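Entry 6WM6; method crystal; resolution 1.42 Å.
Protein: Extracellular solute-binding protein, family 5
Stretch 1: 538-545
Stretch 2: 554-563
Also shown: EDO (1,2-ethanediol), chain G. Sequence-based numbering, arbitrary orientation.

Stretch 1 (538-545) EAILNLRD
Stretch 2 554-563: YNTAEWGLAE

The side chains of Asn-542 and Asn-555 each bond main chain across the contact. Asn-542 has left-handed phi/psi (69/15) and chi1 m. Its ND2 donates to Glu-558 O at 2.9 Å. Asn-555, chi1 p, returns a bond from ND2 to Asn-542 O at 3.0 Å. The same ND2 donates to Glu-558 OE1 at 3.0 Å, and Asn-555 OD1 accepts from Trp-559 NE1 at 3.0 Å.

Strands 540-541 and 560-561 run antiparallel. Leu-541 and Gly-560 (-172/171) carry the main-chain bonds: Leu-541 N donates to Gly-560 O at 2.8 Å; the return bond, Gly-560 N to Leu-541 O, is weak at 3.4 Å. Ala-562 N to Ala-539 O, 2.8 Å, extends the ladder. Ile-540 and Leu-561, both mt, are the non-hydrogen-bonded pair. Their side chains meet on one face, Ile-540 CG1 3.9 Å from Leu-561 CD2.

Residues 556-558 belong to a 3-10 segment. Trp-559 (chi1 m, chi2 6°) starts away from stretch 1, but its ring comes back to Leu-543 (tp): Leu-543 CB lies over one face, and Leu-543 CD1 is 3.6 Å from Trp-559 CZ2.

Arg-544 (chi1 p, chi2 t, chi3 p) starts sideways, but its end reaches stretch 2, where NH1 donates to Tyr-554 OH at 3.0 Å. Arg-544 NH1 is 4.3 Å from Glu-558 OE1, beyond a salt bridge. Water 1 lies between these side chains, 2.9 Å from Arg-544 NH2 and 3.0 Å from Glu-558 OE1.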

# COMPACT_ATOMS: atom_id res chain seq x y z
N GLU A 538 5.38 -2.36 -25.46
CA GLU A 538 6.71 -2.89 -25.20
C GLU A 538 7.83 -2.03 -25.75
O GLU A 538 8.99 -2.24 -25.39
CB GLU A 538 6.81 -4.32 -25.74
CG GLU A 538 6.78 -4.41 -27.24
CD GLU A 538 6.52 -5.82 -27.75
OE1 GLU A 538 6.48 -6.75 -26.92
OE2 GLU A 538 6.34 -5.99 -28.97
N ALA A 539 7.52 -1.01 -26.56
CA ALA A 539 8.53 -0.02 -26.89
C ALA A 539 9.10 0.69 -25.68
O ALA A 539 10.18 1.28 -25.77
CB ALA A 539 7.95 1.02 -27.85
N ILE A 540 8.37 0.72 -24.57
CA ILE A 540 8.84 1.42 -23.38
C ILE A 540 9.80 0.52 -22.60
O ILE A 540 9.42 -0.57 -22.17
CB ILE A 540 7.66 1.85 -22.49
CG1 ILE A 540 6.66 2.69 -23.27
CG2 ILE A 540 8.20 2.66 -21.31
CD1 ILE A 540 5.32 2.78 -22.55
N LEU A 541 11.01 1.00 -22.40
CA LEU A 541 12.06 0.30 -21.68
C LEU A 541 12.20 0.84 -20.27
O LEU A 541 11.90 2.01 -20.00
CB LEU A 541 13.40 0.47 -22.40
CG LEU A 541 13.45 -0.02 -23.86
CD1 LEU A 541 14.84 0.25 -24.44
CD2 LEU A 541 13.07 -1.48 -23.96
N ASN A 542 12.66 -0.02 -19.37
CA ASN A 542 12.89 0.22 -17.95
C ASN A 542 11.61 0.42 -17.19
O ASN A 542 11.63 0.88 -16.04
CB ASN A 542 13.91 1.33 -17.71
CG ASN A 542 15.24 1.02 -18.35
OD1 ASN A 542 15.73 -0.09 -18.23
ND2 ASN A 542 15.78 1.97 -19.07
N LEU A 543 10.48 0.07 -17.77
CA LEU A 543 9.18 0.08 -17.12
C LEU A 543 8.93 -1.32 -16.58
O LEU A 543 8.85 -2.29 -17.36
CB LEU A 543 8.12 0.49 -18.14
CG LEU A 543 6.67 0.36 -17.66
CD1 LEU A 543 6.35 1.27 -16.50
CD2 LEU A 543 5.73 0.62 -18.85
N ARG A 544 8.76 -1.41 -15.27
CA ARG A 544 8.55 -2.72 -14.68
C ARG A 544 7.63 -2.59 -13.49
O ARG A 544 7.50 -1.54 -12.86
CB ARG A 544 9.87 -3.39 -14.31
CG ARG A 544 10.63 -2.72 -13.14
CD ARG A 544 11.93 -3.43 -12.84
NE ARG A 544 12.84 -3.33 -13.98
CZ ARG A 544 13.73 -2.38 -14.17
NH1 ARG A 544 13.87 -1.39 -13.32
NH2 ARG A 544 14.50 -2.42 -15.26
N ASP A 545 7.03 -3.71 -13.15
CA ASP A 545 6.20 -3.75 -11.96
C ASP A 545 7.07 -3.53 -10.73
O ASP A 545 8.21 -3.96 -10.65
CB ASP A 545 5.48 -5.09 -11.85
CG ASP A 545 4.35 -5.08 -10.84
OD1 ASP A 545 3.89 -3.99 -10.43
OD2 ASP A 545 3.94 -6.20 -10.46
N TYR A 554 8.42 4.31 -9.57
CA TYR A 554 9.60 4.48 -8.72
C TYR A 554 10.86 4.88 -9.47
O TYR A 554 11.80 5.39 -8.83
CB TYR A 554 9.89 3.20 -7.91
CG TYR A 554 10.63 2.10 -8.65
CD1 TYR A 554 10.06 1.43 -9.73
CD2 TYR A 554 11.91 1.72 -8.24
CE1 TYR A 554 10.76 0.43 -10.39
CE2 TYR A 554 12.60 0.70 -8.91
CZ TYR A 554 12.00 0.06 -9.96
OH TYR A 554 12.68 -0.93 -10.64
N ASN A 555 10.92 4.67 -10.78
CA ASN A 555 12.17 4.88 -11.54
C ASN A 555 11.93 5.61 -12.86
O ASN A 555 12.55 5.29 -13.88
CB ASN A 555 12.89 3.56 -11.81
CG ASN A 555 12.18 2.72 -12.82
OD1 ASN A 555 10.95 2.79 -12.93
ND2 ASN A 555 12.92 1.91 -13.57
N THR A 556 11.07 6.63 -12.88
CA THR A 556 10.74 7.29 -14.14
C THR A 556 11.94 7.96 -14.80
O THR A 556 11.91 8.15 -16.02
CB THR A 556 9.60 8.33 -14.03
OG1 THR A 556 10.00 9.45 -13.22
CG2 THR A 556 8.31 7.70 -13.52
N ALA A 557 12.99 8.30 -14.06
CA ALA A 557 14.19 8.83 -14.71
C ALA A 557 14.72 7.88 -15.77
O ALA A 557 15.42 8.34 -16.69
CB ALA A 557 15.30 9.09 -13.69
N GLU A 558 14.44 6.58 -15.65
CA GLU A 558 14.99 5.58 -16.54
C GLU A 558 14.06 5.23 -17.70
O GLU A 558 14.50 4.56 -18.63
CB GLU A 558 15.34 4.32 -15.75
CG GLU A 558 16.43 4.57 -14.69
CD GLU A 558 16.47 3.55 -13.55
OE1 GLU A 558 15.87 2.45 -13.63
OE2 GLU A 558 17.13 3.86 -12.53
N TRP A 559 12.81 5.64 -17.65
CA TRP A 559 11.85 5.26 -18.68
C TRP A 559 12.19 5.92 -20.01
O TRP A 559 12.53 7.11 -20.07
CB TRP A 559 10.45 5.73 -18.31
CG TRP A 559 9.79 5.04 -17.14
CD1 TRP A 559 10.34 4.11 -16.31
CD2 TRP A 559 8.45 5.24 -16.70
NE1 TRP A 559 9.41 3.73 -15.37
CE2 TRP A 559 8.25 4.41 -15.58
CE3 TRP A 559 7.41 6.06 -17.14
CZ2 TRP A 559 7.04 4.37 -14.90
CZ3 TRP A 559 6.20 6.02 -16.47
CH2 TRP A 559 6.02 5.17 -15.36
N GLY A 560 12.03 5.18 -21.09
CA GLY A 560 12.22 5.76 -22.41
C GLY A 560 11.78 4.79 -23.47
O GLY A 560 11.53 3.62 -23.19
N LEU A 561 11.75 5.28 -24.71
CA LEU A 561 11.32 4.47 -25.84
C LEU A 561 12.53 3.87 -26.55
O LEU A 561 13.55 4.53 -26.76
CB LEU A 561 10.54 5.34 -26.84
CG LEU A 561 9.22 5.84 -26.27
CD1 LEU A 561 8.65 6.93 -27.18
CD2 LEU A 561 8.22 4.72 -26.15
N ALA A 562 12.40 2.60 -26.92
CA ALA A 562 13.46 1.92 -27.67
C ALA A 562 13.70 2.60 -29.00
O ALA A 562 12.77 3.09 -29.65
CB ALA A 562 13.05 0.46 -27.90
N GLU A 563 14.96 2.62 -29.42
CA GLU A 563 15.32 3.24 -30.69
C GLU A 563 14.89 2.36 -31.87
O GLU A 563 15.00 1.13 -31.82
CB GLU A 563 16.83 3.45 -30.77
CG GLU A 563 17.41 4.29 -29.64
CD GLU A 563 18.44 5.29 -30.12
OE1 GLU A 563 18.19 5.94 -31.16
OE2 GLU A 563 19.49 5.43 -29.46
C1 EDO G . 11.18 8.56 -9.62
O1 EDO G . 10.15 8.46 -10.59
C2 EDO G . 12.45 9.18 -10.22
O2 EDO G . 13.12 8.27 -11.15
O HOH W 1 16.29 -0.11 -15.18
O HOH W 2 9.13 0.93 -13.73
O HOH W 3 16.02 0.40 -11.61